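PDB 3TEF: Iron(III) ABC transporter, periplasmic iron-compound-binding protein from Vibrio cholerae, which binds iron-loaded catecholate siderophores in the periplasm and probably hands them to an inner-membrane ABC transporter for import. Local coordinates for residues V4-R9 with W121-K126; T13-K18 with P101-A106. One frame throughout, in Å; residues are numbered along the deposited sequence.

Interaction 1: residues V4-R9 with W121-K126; sequences VTIEHR and WRNLGK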
ATOM      1  N   VAL A   4     -23.726   2.490 -10.725  1.00 37.41           N
ATOM      2  CA  VAL A   4     -23.398   2.252  -9.334  1.00 34.96           C
ATOM      3  C   VAL A   4     -22.854   3.554  -8.785  1.00 31.15           C
ATOM      4  O   VAL A   4     -22.282   4.344  -9.530  1.00 30.65           O
ATOM      5  CB  VAL A   4     -22.339   1.147  -9.181  1.00 37.19           C
ATOM      6  CG1 VAL A   4     -22.950  -0.213  -9.463  1.00 39.09           C
ATOM      7  CG2 VAL A   4     -21.163   1.408 -10.112  1.00 32.15           C
ATOM      8  N   THR A   5     -23.060   3.792  -7.495  1.00 30.80           N
ATOM      9  CA  THR A   5     -22.469   4.950  -6.836  1.00 30.34           C
ATOM     10  C   THR A   5     -21.433   4.452  -5.838  1.00 30.80           C
ATOM     11  O   THR A   5     -21.754   3.740  -4.882  1.00 30.51           O
ATOM     12  CB  THR A   5     -23.527   5.851  -6.146  1.00 32.91           C
ATOM     13  OG1 THR A   5     -24.409   6.397  -7.138  1.00 33.04           O
ATOM     14  CG2 THR A   5     -22.857   7.006  -5.403  1.00 33.39           C
ATOM     15  N   ILE A   6     -20.182   4.818  -6.090  1.00 26.91           N
ATOM     16  CA  ILE A   6     -19.064   4.356  -5.293  1.00 27.30           C
ATOM     17  C   ILE A   6     -18.611   5.437  -4.333  1.00 25.73           C
ATOM     18  O   ILE A   6     -18.316   6.560  -4.753  1.00 24.42           O
ATOM     19  CB  ILE A   6     -17.861   4.017  -6.196  1.00 24.55           C
ATOM     20  CG1 ILE A   6     -18.250   2.954  -7.227  1.00 26.79           C
ATOM     21  CG2 ILE A   6     -16.673   3.583  -5.352  1.00 25.63           C
ATOM     22  CD1 ILE A   6     -18.716   1.644  -6.601  1.00 27.68           C
ATOM     23  N   GLU A   7     -18.533   5.087  -3.051  1.00 25.74           N
ATOM     24  CA  GLU A   7     -18.044   6.002  -2.028  1.00 26.93           C
ATOM     25  C   GLU A   7     -16.567   5.742  -1.752  1.00 29.43           C
ATOM     26  O   GLU A   7     -16.159   4.616  -1.446  1.00 25.13           O
ATOM     27  CB  GLU A   7     -18.859   5.848  -0.738  1.00 29.03           C
ATOM     28  CG  GLU A   7     -18.612   6.959   0.273  1.00 34.64           C
ATOM     29  CD  GLU A   7     -19.800   7.186   1.194  1.00 44.19           C
ATOM     30  OE1 GLU A   7     -20.084   6.306   2.035  1.00 47.95           O
ATOM     31  OE2 GLU A   7     -20.450   8.248   1.070  1.00 51.44           O
ATOM     32  N   HIS A   8     -15.754   6.787  -1.873  1.00 23.78           N
ATOM     33  CA  HIS A   8     -14.327   6.628  -1.665  1.00 22.71           C
ATOM     34  C   HIS A   8     -13.763   7.845  -0.946  1.00 19.53           C
ATOM     35  O   HIS A   8     -14.520   8.737  -0.509  1.00 21.94           O
ATOM     36  CB  HIS A   8     -13.622   6.425  -3.012  1.00 19.92           C
ATOM     37  CG  HIS A   8     -13.820   7.567  -3.953  1.00 20.71           C
ATOM     38  ND1 HIS A   8     -14.831   7.592  -4.890  1.00 25.34           N
ATOM     39  CD2 HIS A   8     -13.164   8.740  -4.065  1.00 16.87           C
ATOM     40  CE1 HIS A   8     -14.783   8.735  -5.548  1.00 17.06           C
ATOM     41  NE2 HIS A   8     -13.783   9.450  -5.072  1.00 21.85           N
ATOM     42  N   ARG A   9     -12.445   7.891  -0.801  1.00 19.46           N
ATOM     43  CA  ARG A   9     -11.832   8.951  -0.002  1.00 21.61           C
ATOM     44  C   ARG A   9     -12.188  10.344  -0.498  1.00 22.42           C
ATOM     45  O   ARG A   9     -12.340  11.275   0.298  1.00 21.59           O
ATOM     46  CB  ARG A   9     -10.315   8.810   0.070  1.00 25.05           C
ATOM     47  CG  ARG A   9      -9.706   9.834   1.006  1.00 26.65           C
ATOM     48  CD  ARG A   9      -8.212   9.920   0.840  1.00 29.11           C
ATOM     49  NE  ARG A   9      -7.526   8.752   1.381  1.00 25.98           N
ATOM     50  CZ  ARG A   9      -6.206   8.671   1.471  1.00 27.29           C
ATOM     51  NH1 ARG A   9      -5.462   9.697   1.061  1.00 31.51           N
ATOM     52  NH2 ARG A   9      -5.632   7.588   1.980  1.00 26.89           N
ATOM     53  N   TRP A 121     -11.644  -3.134  -2.485  1.00 18.28           N
ATOM     54  CA  TRP A 121     -11.879  -4.267  -3.378  1.00 21.72           C
ATOM     55  C   TRP A 121     -13.375  -4.415  -3.667  1.00 20.70           C
ATOM     56  O   TRP A 121     -13.771  -4.674  -4.801  1.00 20.99           O
ATOM     57  CB  TRP A 121     -11.308  -5.576  -2.814  1.00 21.89           C
ATOM     58  CG  TRP A 121      -9.823  -5.573  -2.537  1.00 22.44           C
ATOM     59  CD1 TRP A 121      -8.923  -4.567  -2.802  1.00 20.73           C
ATOM     60  CD2 TRP A 121      -9.078  -6.629  -1.926  1.00 23.03           C
ATOM     61  NE1 TRP A 121      -7.665  -4.946  -2.390  1.00 19.88           N
ATOM     62  CE2 TRP A 121      -7.735  -6.208  -1.841  1.00 21.54           C
ATOM     63  CE3 TRP A 121      -9.420  -7.898  -1.434  1.00 21.30           C
ATOM     64  CZ2 TRP A 121      -6.732  -7.007  -1.288  1.00 22.94           C
ATOM     65  CZ3 TRP A 121      -8.423  -8.695  -0.879  1.00 21.33           C
ATOM     66  CH2 TRP A 121      -7.099  -8.247  -0.807  1.00 22.16           C
ATOM     67  N   ARG A 122     -14.211  -4.227  -2.650  1.00 22.61           N
ATOM     68  CA  ARG A 122     -15.654  -4.286  -2.868  1.00 25.55           C
ATOM     69  C   ARG A 122     -16.116  -3.220  -3.854  1.00 24.87           C
ATOM     70  O   ARG A 122     -17.004  -3.471  -4.672  1.00 23.06           O
ATOM     71  CB  ARG A 122     -16.431  -4.227  -1.547  1.00 24.72           C
ATOM     72  CG  ARG A 122     -16.407  -5.567  -0.803  1.00 24.20           C
ATOM     73  CD  ARG A 122     -17.196  -5.557   0.514  1.00 24.22           C
ATOM     74  NE  ARG A 122     -17.152  -6.897   1.094  1.00 28.13           N
ATOM     75  CZ  ARG A 122     -16.570  -7.206   2.247  1.00 29.90           C
ATOM     76  NH1 ARG A 122     -15.993  -6.265   2.977  1.00 29.94           N
ATOM     77  NH2 ARG A 122     -16.571  -8.465   2.669  1.00 29.19           N
ATOM     78  N   ASN A 123     -15.493  -2.044  -3.805  1.00 21.87           N
ATOM     79  CA  ASN A 123     -15.789  -0.998  -4.781  1.00 20.94           C
ATOM     80  C   ASN A 123     -15.505  -1.450  -6.212  1.00 24.35           C
ATOM     81  O   ASN A 123     -16.320  -1.231  -7.112  1.00 25.09           O
ATOM     82  CB  ASN A 123     -15.011   0.286  -4.470  1.00 22.24           C
ATOM     83  CG  ASN A 123     -15.606   1.063  -3.314  1.00 25.64           C
ATOM     84  OD1 ASN A 123     -16.715   0.781  -2.868  1.00 26.33           O
ATOM     85  ND2 ASN A 123     -14.870   2.056  -2.826  1.00 26.42           N
ATOM     86  N   LEU A 124     -14.342  -2.062  -6.424  1.00 21.69           N
ATOM     87  CA  LEU A 124     -14.029  -2.679  -7.707  1.00 21.09           C
ATOM     88  C   LEU A 124     -15.068  -3.741  -8.084  1.00 22.70           C
ATOM     89  O   LEU A 124     -15.529  -3.794  -9.227  1.00 23.18           O
ATOM     90  CB  LEU A 124     -12.627  -3.304  -7.690  1.00 20.74           C
ATOM     91  CG  LEU A 124     -11.467  -2.340  -7.465  1.00 24.55           C
ATOM     92  CD1 LEU A 124     -10.146  -3.090  -7.680  1.00 25.62           C
ATOM     93  CD2 LEU A 124     -11.582  -1.183  -8.441  1.00 24.11           C
ATOM     94  N   GLY A 125     -15.434  -4.588  -7.129  1.00 23.45           N
ATOM     95  CA  GLY A 125     -16.431  -5.614  -7.398  1.00 26.81           C
ATOM     96  C   GLY A 125     -17.727  -5.033  -7.940  1.00 27.11           C
ATOM     97  O   GLY A 125     -18.322  -5.579  -8.878  1.00 28.83           O
ATOM     98  N   LYS A 126     -18.162  -3.918  -7.353  1.00 25.88           N
ATOM     99  CA  LYS A 126     -19.386  -3.251  -7.780  1.00 25.62           C
ATOM    100  C   LYS A 126     -19.233  -2.608  -9.152  1.00 28.52           C
ATOM    101  O   LYS A 126     -20.124  -2.692  -9.989  1.00 28.17           O
ATOM    102  CB  LYS A 126     -19.834  -2.211  -6.742  1.00 27.98           C
ATOM    103  CG  LYS A 126     -20.200  -2.827  -5.395  1.00 30.94           C
ATOM    104  CD  LYS A 126     -20.740  -1.806  -4.400  1.00 29.64           C
ATOM    105  CE  LYS A 126     -19.629  -0.954  -3.791  1.00 29.18           C
ATOM    106  NZ  LYS A 126     -20.140  -0.072  -2.687  1.00 32.56           N
TER
HETATM  107  O   HOH W   1     -22.191   1.262  -4.425  1.00 41.91           O

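Interaction 2: residues T13-K18 with P101-A106; sequences TTLEQK and PTIVFA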
ATOM      1  N   THR A  13     -18.798   8.822  -6.534  1.00 26.17           N
ATOM      2  CA  THR A  13     -18.749   8.823  -7.984  1.00 27.20           C
ATOM      3  C   THR A  13     -19.795   7.865  -8.531  1.00 28.20           C
ATOM      4  O   THR A  13     -19.865   6.710  -8.111  1.00 27.56           O
ATOM      5  CB  THR A  13     -17.364   8.371  -8.479  1.00 25.36           C
ATOM      6  OG1 THR A  13     -16.373   9.292  -7.996  1.00 24.69           O
ATOM      7  CG2 THR A  13     -17.328   8.318  -9.998  1.00 25.26           C
ATOM      8  N   THR A  14     -20.591   8.341  -9.480  1.00 27.82           N
ATOM      9  CA  THR A  14     -21.580   7.488 -10.126  1.00 28.70           C
ATOM     10  C   THR A  14     -21.176   7.211 -11.571  1.00 29.53           C
ATOM     11  O   THR A  14     -20.784   8.119 -12.305  1.00 29.51           O
ATOM     12  CB  THR A  14     -22.984   8.125 -10.081  1.00 33.71           C
ATOM     13  OG1 THR A  14     -23.379   8.304  -8.713  1.00 32.20           O
ATOM     14  CG2 THR A  14     -23.994   7.236 -10.786  1.00 32.72           C
ATOM     15  N   LEU A  15     -21.244   5.944 -11.966  1.00 30.47           N
ATOM     16  CA  LEU A  15     -20.946   5.562 -13.336  1.00 29.48           C
ATOM     17  C   LEU A  15     -21.673   4.277 -13.695  1.00 29.43           C
ATOM     18  O   LEU A  15     -22.054   3.492 -12.821  1.00 33.76           O
ATOM     19  CB  LEU A  15     -19.436   5.372 -13.542  1.00 28.49           C
ATOM     20  CG  LEU A  15     -18.834   4.157 -12.846  1.00 28.88           C
ATOM     21  CD1 LEU A  15     -17.549   3.706 -13.555  1.00 26.77           C
ATOM     22  CD2 LEU A  15     -18.591   4.448 -11.373  1.00 26.53           C
ATOM     23  N   GLU A  16     -21.865   4.071 -14.988  1.00 34.58           N
ATOM     24  CA  GLU A  16     -22.399   2.817 -15.495  1.00 37.17           C
ATOM     25  C   GLU A  16     -21.458   1.643 -15.205  1.00 35.86           C
ATOM     26  O   GLU A  16     -20.238   1.748 -15.360  1.00 32.01           O
ATOM     27  CB  GLU A  16     -22.646   2.950 -16.993  1.00 40.17           C
ATOM     28  CG  GLU A  16     -23.094   1.673 -17.677  1.00 48.47           C
ATOM     29  CD  GLU A  16     -23.421   1.901 -19.142  1.00 54.83           C
ATOM     30  OE1 GLU A  16     -24.073   2.925 -19.448  1.00 57.33           O
ATOM     31  OE2 GLU A  16     -23.013   1.067 -19.982  1.00 60.45           O
ATOM     32  N   GLN A  17     -22.023   0.523 -14.779  1.00 33.95           N
ATOM     33  CA  GLN A  17     -21.221  -0.669 -14.518  1.00 35.41           C
ATOM     34  C   GLN A  17     -20.416  -1.146 -15.722  1.00 33.35           C
ATOM     35  O   GLN A  17     -20.776  -0.896 -16.878  1.00 33.53           O
ATOM     36  CB  GLN A  17     -22.101  -1.809 -14.010  1.00 35.35           C
ATOM     37  CG  GLN A  17     -22.136  -1.924 -12.510  1.00 37.33           C
ATOM     38  CD  GLN A  17     -22.873  -3.168 -12.049  1.00 41.02           C
ATOM     39  OE1 GLN A  17     -22.427  -3.871 -11.139  1.00 39.89           O
ATOM     40  NE2 GLN A  17     -24.007  -3.448 -12.682  1.00 43.06           N
ATOM     41  N   LYS A  18     -19.330  -1.851 -15.427  1.00 31.08           N
ATOM     42  CA  LYS A  18     -18.462  -2.446 -16.439  1.00 34.37           C
ATOM     43  C   LYS A  18     -17.957  -1.439 -17.459  1.00 32.40           C
ATOM     44  O   LYS A  18     -18.184  -1.589 -18.661  1.00 32.39           O
ATOM     45  CB  LYS A  18     -19.147  -3.634 -17.114  1.00 37.13           C
ATOM     46  CG  LYS A  18     -19.317  -4.805 -16.158  1.00 37.74           C
ATOM     47  CD  LYS A  18     -20.747  -5.308 -16.118  1.00 43.08           C
ATOM     48  CE  LYS A  18     -21.017  -6.270 -17.267  1.00 49.51           C
ATOM     49  NZ  LYS A  18     -20.183  -7.504 -17.174  1.00 49.06           N
ATOM     50  N   PRO A 101     -15.674   9.800 -14.901  1.00 21.42           N
ATOM     51  CA  PRO A 101     -15.843   9.348 -13.520  1.00 20.68           C
ATOM     52  C   PRO A 101     -14.517   8.830 -12.994  1.00 22.67           C
ATOM     53  O   PRO A 101     -13.847   8.009 -13.648  1.00 23.49           O
ATOM     54  CB  PRO A 101     -16.868   8.221 -13.648  1.00 24.95           C
ATOM     55  CG  PRO A 101     -17.671   8.620 -14.856  1.00 26.95           C
ATOM     56  CD  PRO A 101     -16.663   9.196 -15.806  1.00 25.53           C
ATOM     57  N   THR A 102     -14.148   9.313 -11.815  1.00 22.47           N
ATOM     58  CA  THR A 102     -12.865   8.993 -11.204  1.00 22.37           C
ATOM     59  C   THR A 102     -13.101   8.454  -9.793  1.00 23.45           C
ATOM     60  O   THR A 102     -13.961   8.947  -9.057  1.00 21.37           O
ATOM     61  CB  THR A 102     -11.963  10.254 -11.153  1.00 22.56           C
ATOM     62  OG1 THR A 102     -11.728  10.720 -12.491  1.00 22.62           O
ATOM     63  CG2 THR A 102     -10.638   9.953 -10.481  1.00 21.36           C
ATOM     64  N   ILE A 103     -12.364   7.417  -9.426  1.00 21.75           N
ATOM     65  CA  ILE A 103     -12.475   6.849  -8.092  1.00 20.66           C
ATOM     66  C   ILE A 103     -11.100   6.779  -7.483  1.00 21.30           C
ATOM     67  O   ILE A 103     -10.124   6.433  -8.171  1.00 21.84           O
ATOM     68  CB  ILE A 103     -13.062   5.432  -8.147  1.00 27.41           C
ATOM     69  CG1 ILE A 103     -14.533   5.482  -8.557  1.00 24.11           C
ATOM     70  CG2 ILE A 103     -12.890   4.699  -6.808  1.00 29.44           C
ATOM     71  CD1 ILE A 103     -15.092   4.103  -8.919  1.00 27.17           C
ATOM     72  N   VAL A 104     -11.015   7.090  -6.195  1.00 18.40           N
ATOM     73  CA  VAL A 104      -9.763   6.932  -5.467  1.00 18.85           C
ATOM     74  C   VAL A 104      -9.715   5.564  -4.796  1.00 19.81           C
ATOM     75  O   VAL A 104     -10.688   5.115  -4.194  1.00 18.73           O
ATOM     76  CB  VAL A 104      -9.535   8.046  -4.431  1.00 18.73           C
ATOM     77  CG1 VAL A 104      -8.302   7.732  -3.582  1.00 22.74           C
ATOM     78  CG2 VAL A 104      -9.379   9.379  -5.126  1.00 17.60           C
ATOM     79  N   PHE A 105      -8.577   4.892  -4.940  1.00 19.71           N
ATOM     80  CA  PHE A 105      -8.379   3.538  -4.427  1.00 16.84           C
ATOM     81  C   PHE A 105      -7.277   3.638  -3.388  1.00 19.11           C
ATOM     82  O   PHE A 105      -6.108   3.874  -3.724  1.00 18.83           O
ATOM     83  CB  PHE A 105      -7.972   2.607  -5.600  1.00 18.32           C
ATOM     84  CG  PHE A 105      -7.800   1.153  -5.219  1.00 20.14           C
ATOM     85  CD1 PHE A 105      -8.878   0.271  -5.268  1.00 18.66           C
ATOM     86  CD2 PHE A 105      -6.547   0.657  -4.857  1.00 19.80           C
ATOM     87  CE1 PHE A 105      -8.731  -1.065  -4.933  1.00 19.10           C
ATOM     88  CE2 PHE A 105      -6.394  -0.691  -4.508  1.00 17.40           C
ATOM     89  CZ  PHE A 105      -7.492  -1.546  -4.550  1.00 20.58           C
ATOM     90  N   ALA A 106      -7.641   3.511  -2.114  1.00 19.46           N
ATOM     91  CA  ALA A 106      -6.681   3.822  -1.067  1.00 19.88           C
ATOM     92  C   ALA A 106      -7.089   3.262   0.281  1.00 19.49           C
ATOM     93  O   ALA A 106      -8.278   3.054   0.544  1.00 24.54           O
ATOM     94  CB  ALA A 106      -6.506   5.366  -0.962  1.00 20.83           C
TER

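Interaction 1: residues V4-R9 with W121-K126
Asn123 holds CG anti to its own carbonyl carbon (chi1 -76°), and Ile6 sends CG2 anti to its backbone N; with these two rotamers the amide of the helix meets the methyl of the strand. The setting is an N-terminal beta hairpin, strands 3-8 and 11-16, laid against helix 113-128 in a family 8 solute-binding protein. Strand 4-8 and helix 121-126 run nearly antiparallel, at 165°, with their axes 9.1 Å apart at closest approach.

The two side chains pass alongside each other, pointing opposite ways, and Ile6 CG2 lies against the amide carbon, 3.4 Å from Asn123 CG, and is nearly as close to the nitrogen. That nitrogen reaches past the methyl to the strand backbone: Asn123 ND2 donates to Glu7 O at 3.2 Å. The bond is bent (146° at the hydrogen), and the donor stands above the carbonyl plane while the acceptor is tilted out of the amide plane. The amide's other end takes a hydrogen bond from Gln119 NE2 at OD1, one helical turn earlier, so both polar atoms of this buried side chain have partners, a bond at each end of the amide, which limits its rotation.

Farther along the helix, the Lys126 chain bends at chi3, which brings CE within 3.9 Å of Ile6 CD1. The aliphatic part of the lysine thus serves as an apolar surface for the isoleucine. Closer to the start of the strand, Val4 CG1 rests 3.8 Å from Lys126 O. A water links Lys126 to the strand backbone: it accepts from Lys126 NZ at 3.0 Å and donates to Thr5 O at 2.6 Å.

Interaction 2: residues T13-K18 with P101-A106
Thr13 and Pro101 supply the nearest apolar meeting, with Thr13 CG2 3.7 Å from Pro101 CB and the two side chains crossing at about a right angle. On its other branch, Thr13 donates a hydrogen bond from OG1 to Thr102 O at 2.7 Å. The hydroxyl sits only 23° from the carbonyl plane. One threonine therefore offers a methyl to the proline and a hydroxyl to the carbonyl of the residue after it.

Two residues along, Leu15 continues the apolar side of the strand: Leu15 CB packs 3.8 Å from Pro101 CB. Its CG lies between the backbone N and the carbonyl carbon (chi1 70°), and the branch beyond brings CD2 to 4.3 Å from Ile103 CD1. The latter residue also backs Thr13, its CG1 lying 4.0 Å from Thr13 CB.

A second shell steadies the acceptor. Tyr93 OH is also hydrogen-bonded to Thr102 O, so two hydroxyls grip this carbonyl, and the side chain of Thr102, whose CB points away from the hairpin, bonds through OG1 to Ala100 O.

Strand 102-104 is an outermost strand of the four-stranded parallel sheet, and strand 13-16 passes it at 126° without pairing with it. Leu15 also touches Leu82 of the adjacent strand 82-85, while Ile103 reaches Val127 of helix 113-128.

Both contacts fix one hairpin to one lobe of the binding protein, their centres about 7 Å apart. Interaction 1 uses its first strand, 3-8, and interaction 2 its second, 11-16; the partners, strand 102-104 and helix 113-128, also follow one another along the chain, so interaction 2 is enclosed in sequence by interaction 1. Within the hairpin the two are coupled by Ile6 N to Thr13 O, 2.8 Å, and by the probable hydrogen bond between Thr5 OG1 and Thr14 OG1, 2.7 Å. Here a short N-terminal hairpin bridges the edge of a sheet and the helix that follows its last strand, tying the start of the chain into the lobe.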